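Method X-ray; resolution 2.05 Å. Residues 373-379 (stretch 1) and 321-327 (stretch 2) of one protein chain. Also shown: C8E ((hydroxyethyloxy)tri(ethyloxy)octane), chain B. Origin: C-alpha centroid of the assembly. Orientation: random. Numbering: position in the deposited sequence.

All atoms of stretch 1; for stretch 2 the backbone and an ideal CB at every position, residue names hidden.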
# COMPACT_ATOMS: atom_id res chain seq x y z
N GLN A 373 5.80 -23.65 2.22
CA GLN A 373 6.49 -22.89 1.18
C GLN A 373 5.50 -22.31 0.21
O GLN A 373 4.43 -22.83 0.05
CB GLN A 373 7.40 -23.87 0.33
CG GLN A 373 8.40 -24.56 1.19
CD GLN A 373 8.94 -25.79 0.58
OE1 GLN A 373 10.10 -25.86 0.28
NE2 GLN A 373 8.08 -26.80 0.39
N GLU A 374 5.96 -21.31 -0.52
CA GLU A 374 5.18 -20.73 -1.57
C GLU A 374 6.13 -20.14 -2.62
O GLU A 374 7.30 -19.84 -2.32
CB GLU A 374 4.32 -19.59 -1.02
CG GLU A 374 5.09 -18.44 -0.41
CD GLU A 374 4.16 -17.32 0.21
OE1 GLU A 374 4.55 -16.61 1.15
OE2 GLU A 374 2.99 -17.12 -0.28
N ARG A 375 5.63 -20.04 -3.85
CA ARG A 375 6.32 -19.29 -4.84
C ARG A 375 5.40 -18.57 -5.81
O ARG A 375 4.32 -19.06 -6.12
CB ARG A 375 7.19 -20.27 -5.68
CG ARG A 375 6.43 -21.12 -6.60
CD ARG A 375 7.40 -22.07 -7.32
NE ARG A 375 6.62 -22.82 -8.25
CZ ARG A 375 6.11 -24.02 -8.03
NH1 ARG A 375 6.35 -24.68 -6.88
NH2 ARG A 375 5.33 -24.56 -8.98
N GLU A 376 5.98 -17.53 -6.38
CA GLU A 376 5.29 -16.67 -7.26
C GLU A 376 6.15 -16.23 -8.41
O GLU A 376 7.26 -15.73 -8.21
CB GLU A 376 4.79 -15.40 -6.50
CG GLU A 376 3.75 -14.63 -7.30
CD GLU A 376 3.09 -13.46 -6.54
OE1 GLU A 376 2.53 -12.58 -7.26
OE2 GLU A 376 3.09 -13.39 -5.26
N PHE A 377 5.63 -16.44 -9.59
CA PHE A 377 6.15 -15.90 -10.87
C PHE A 377 5.25 -14.72 -11.37
O PHE A 377 4.03 -14.87 -11.63
CB PHE A 377 6.24 -16.98 -11.98
CG PHE A 377 6.93 -16.49 -13.26
CD1 PHE A 377 8.12 -15.71 -13.23
CD2 PHE A 377 6.39 -16.79 -14.57
CE1 PHE A 377 8.73 -15.27 -14.42
CE2 PHE A 377 7.03 -16.37 -15.75
CZ PHE A 377 8.18 -15.62 -15.69
N PHE A 378 5.85 -13.54 -11.44
CA PHE A 378 5.10 -12.30 -11.73
C PHE A 378 5.58 -11.68 -13.05
O PHE A 378 6.84 -11.64 -13.32
CB PHE A 378 5.43 -11.34 -10.55
CG PHE A 378 4.93 -9.91 -10.79
CD1 PHE A 378 3.59 -9.59 -10.51
CD2 PHE A 378 5.76 -8.91 -11.27
CE1 PHE A 378 3.13 -8.26 -10.70
CE2 PHE A 378 5.28 -7.62 -11.55
CZ PHE A 378 3.99 -7.29 -11.22
N ASN A 379 4.65 -11.18 -13.88
CA ASN A 379 5.00 -10.37 -15.02
C ASN A 379 4.08 -9.17 -15.08
O ASN A 379 2.86 -9.30 -14.82
CB ASN A 379 4.92 -11.14 -16.31
CG ASN A 379 6.05 -12.12 -16.46
OD1 ASN A 379 7.10 -11.78 -16.97
ND2 ASN A 379 5.86 -13.35 -15.92
N UNK A 321 6.80 -8.69 -2.40
CA UNK A 321 5.42 -8.30 -2.22
C UNK A 321 4.79 -8.08 -3.59
O UNK A 321 5.09 -7.08 -4.23
CB UNK A 321 5.31 -7.04 -1.35
N UNK A 322 3.98 -9.03 -4.01
CA UNK A 322 3.27 -8.98 -5.31
C UNK A 322 1.86 -9.45 -5.04
O UNK A 322 1.17 -8.77 -4.35
CB UNK A 322 3.95 -9.84 -6.38
N UNK A 323 1.42 -10.62 -5.47
CA UNK A 323 0.09 -11.06 -5.04
C UNK A 323 0.27 -11.55 -3.59
O UNK A 323 -0.44 -11.12 -2.72
CB UNK A 323 -0.48 -12.15 -5.95
N UNK A 324 1.23 -12.45 -3.32
CA UNK A 324 1.57 -12.77 -1.94
C UNK A 324 2.54 -11.79 -1.39
O UNK A 324 3.38 -11.25 -2.12
CB UNK A 324 2.14 -14.18 -1.83
N UNK A 325 2.47 -11.54 -0.09
CA UNK A 325 3.40 -10.63 0.55
C UNK A 325 4.51 -11.32 1.31
O UNK A 325 5.34 -10.61 1.95
CB UNK A 325 2.64 -9.71 1.50
N UNK A 326 4.55 -12.64 1.33
CA UNK A 326 5.76 -13.35 1.94
C UNK A 326 5.94 -12.93 3.41
O UNK A 326 6.99 -12.61 3.89
CB UNK A 326 7.04 -13.03 1.16
N UNK A 327 4.81 -13.08 4.10
CA UNK A 327 4.59 -12.52 5.47
C UNK A 327 4.16 -13.57 6.42
O UNK A 327 3.77 -13.27 7.51
CB UNK A 327 3.54 -11.41 5.46
C6 C8E B . -14.17 -9.62 1.52
C7 C8E B . -13.75 -9.88 0.04
C8 C8E B . -13.24 -11.30 -0.29
O9 C8E B . -12.18 -11.36 -1.30
C10 C8E B . -11.05 -12.01 -0.70
C11 C8E B . -10.21 -10.97 0.06
O12 C8E B . -8.88 -11.43 0.25
C13 C8E B . -8.09 -11.65 -0.92
C14 C8E B . -7.26 -10.43 -1.24
O15 C8E B . -5.87 -10.70 -1.44
C16 C8E B . -5.13 -11.39 -0.43
C17 C8E B . -3.73 -10.80 -0.52
O18 C8E B . -3.56 -10.39 -1.90
C19 C8E B . -2.80 -9.18 -2.08
C20 C8E B . -2.58 -8.96 -3.57
O21 C8E B . -1.61 -7.95 -3.98

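Stretch 1 is a strand whose alternate residues Glu374, Glu376 and Phe378 point toward the irregular loop of stretch 2, offering two carboxylates and an aromatic ring.

Position 321 points its CB away, and nothing of stretch 1 lies within 5.5 Å of it. It is Ser321, whose OG donates a hydrogen bond to the side chain at 325.

At 322 the CB points toward the strand. The ideal CB lies 3.2 Å from Glu376 OE1 and 4.2 Å from Phe378 CD1. An acidic group would be repelled here; a flat or apolar side chain that leans toward the Phe378 ring would suit, aromatic or aliphatic. The residue is Tyr322. With chi1 in m, its ring lies obliquely to that of Phe378, centroids 4.5 Å apart and planes at 32°, and Tyr322 CD1 sits over one face of the Phe378 ring, 3.6 Å from CG. The backbone O of Tyr322 accepts a 2.9 Å hydrogen bond from C8E O21.

The CB of 323 points sideways, 3.3 Å from Glu376 OE1. The backbone makes the main contact here, so many side chains that carry no negative charge would fit. In Met323 the extended side chain runs off from the carboxylate, while its N donates to Glu376 OE1 at 2.9 Å.

Position 324 points toward both acids, its ideal CB 3.4 Å from Glu374 OE2 and 3.6 Å from Glu376 OE2. A small donor, serine or threonine, is the natural choice. Ser324 donates twice: N to Glu376 OE2 at 2.8 Å and OG to Glu374 OE2 at 2.7 Å. Glu376 thus grips two successive amides with its two oxygens. Ser324 OG also accepts from the backbone N of 326 at 3.2 Å.

Position 325 points away and meets nothing of stretch 1, so the strand leaves its identity free. Asp325 serves the loop itself, its OD1 receiving the very short 2.3 Å bond from Ser321 OG.

At 326 phi and psi are both positive (58/52), a region that glycine, asparagine and aspartate enter most readily. The CB points sideways, 4.4 Å from Glu374 OE1, with room for a longer side chain to reach back toward the two glutamates. A polar donor would be plausible, but the residue is Phe326. Its ring lays one face against Glu374 CD and turns an edge to Glu376 OE2, which is 3.9 Å from CE1; the partly positive rim of an aromatic ring suits such an oxygen.

Position 327 points away, and stretch 1 makes no demand. Ile327 bonds through N to a water, which donates to Glu374 OE1.

Stretch 2 (321-327) SYMSDFI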
# COMPACT_ATOMS: atom_id res chain seq x y z
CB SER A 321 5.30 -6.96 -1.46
OG SER A 321 3.89 -6.76 -1.13
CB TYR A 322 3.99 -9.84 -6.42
CG TYR A 322 5.38 -9.28 -6.81
CD1 TYR A 322 5.48 -8.18 -7.68
CD2 TYR A 322 6.55 -9.79 -6.22
CE1 TYR A 322 6.72 -7.60 -7.98
CE2 TYR A 322 7.79 -9.22 -6.50
CZ TYR A 322 7.88 -8.20 -7.45
OH TYR A 322 9.10 -7.68 -7.78
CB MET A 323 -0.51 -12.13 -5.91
CG MET A 323 -1.84 -12.58 -5.27
SD MET A 323 -2.55 -13.93 -6.17
CE MET A 323 -1.48 -15.28 -5.79
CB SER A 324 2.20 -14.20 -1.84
OG SER A 324 2.73 -14.40 -0.56
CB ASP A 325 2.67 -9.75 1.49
CG ASP A 325 1.78 -8.73 0.75
OD1 ASP A 325 2.23 -8.08 -0.21
OD2 ASP A 325 0.68 -8.55 1.21
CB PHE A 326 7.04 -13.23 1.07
CG PHE A 326 6.83 -13.88 -0.32
CD1 PHE A 326 6.19 -13.19 -1.34
CD2 PHE A 326 7.18 -15.21 -0.55
CE1 PHE A 326 5.89 -13.83 -2.58
CE2 PHE A 326 6.94 -15.86 -1.79
CZ PHE A 326 6.22 -15.18 -2.78
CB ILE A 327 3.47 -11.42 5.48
CG1 ILE A 327 2.16 -11.97 4.85
CG2 ILE A 327 4.03 -10.11 4.98
CD1 ILE A 327 0.95 -11.02 4.94
O HOH W 1 2.81 -15.26 2.72
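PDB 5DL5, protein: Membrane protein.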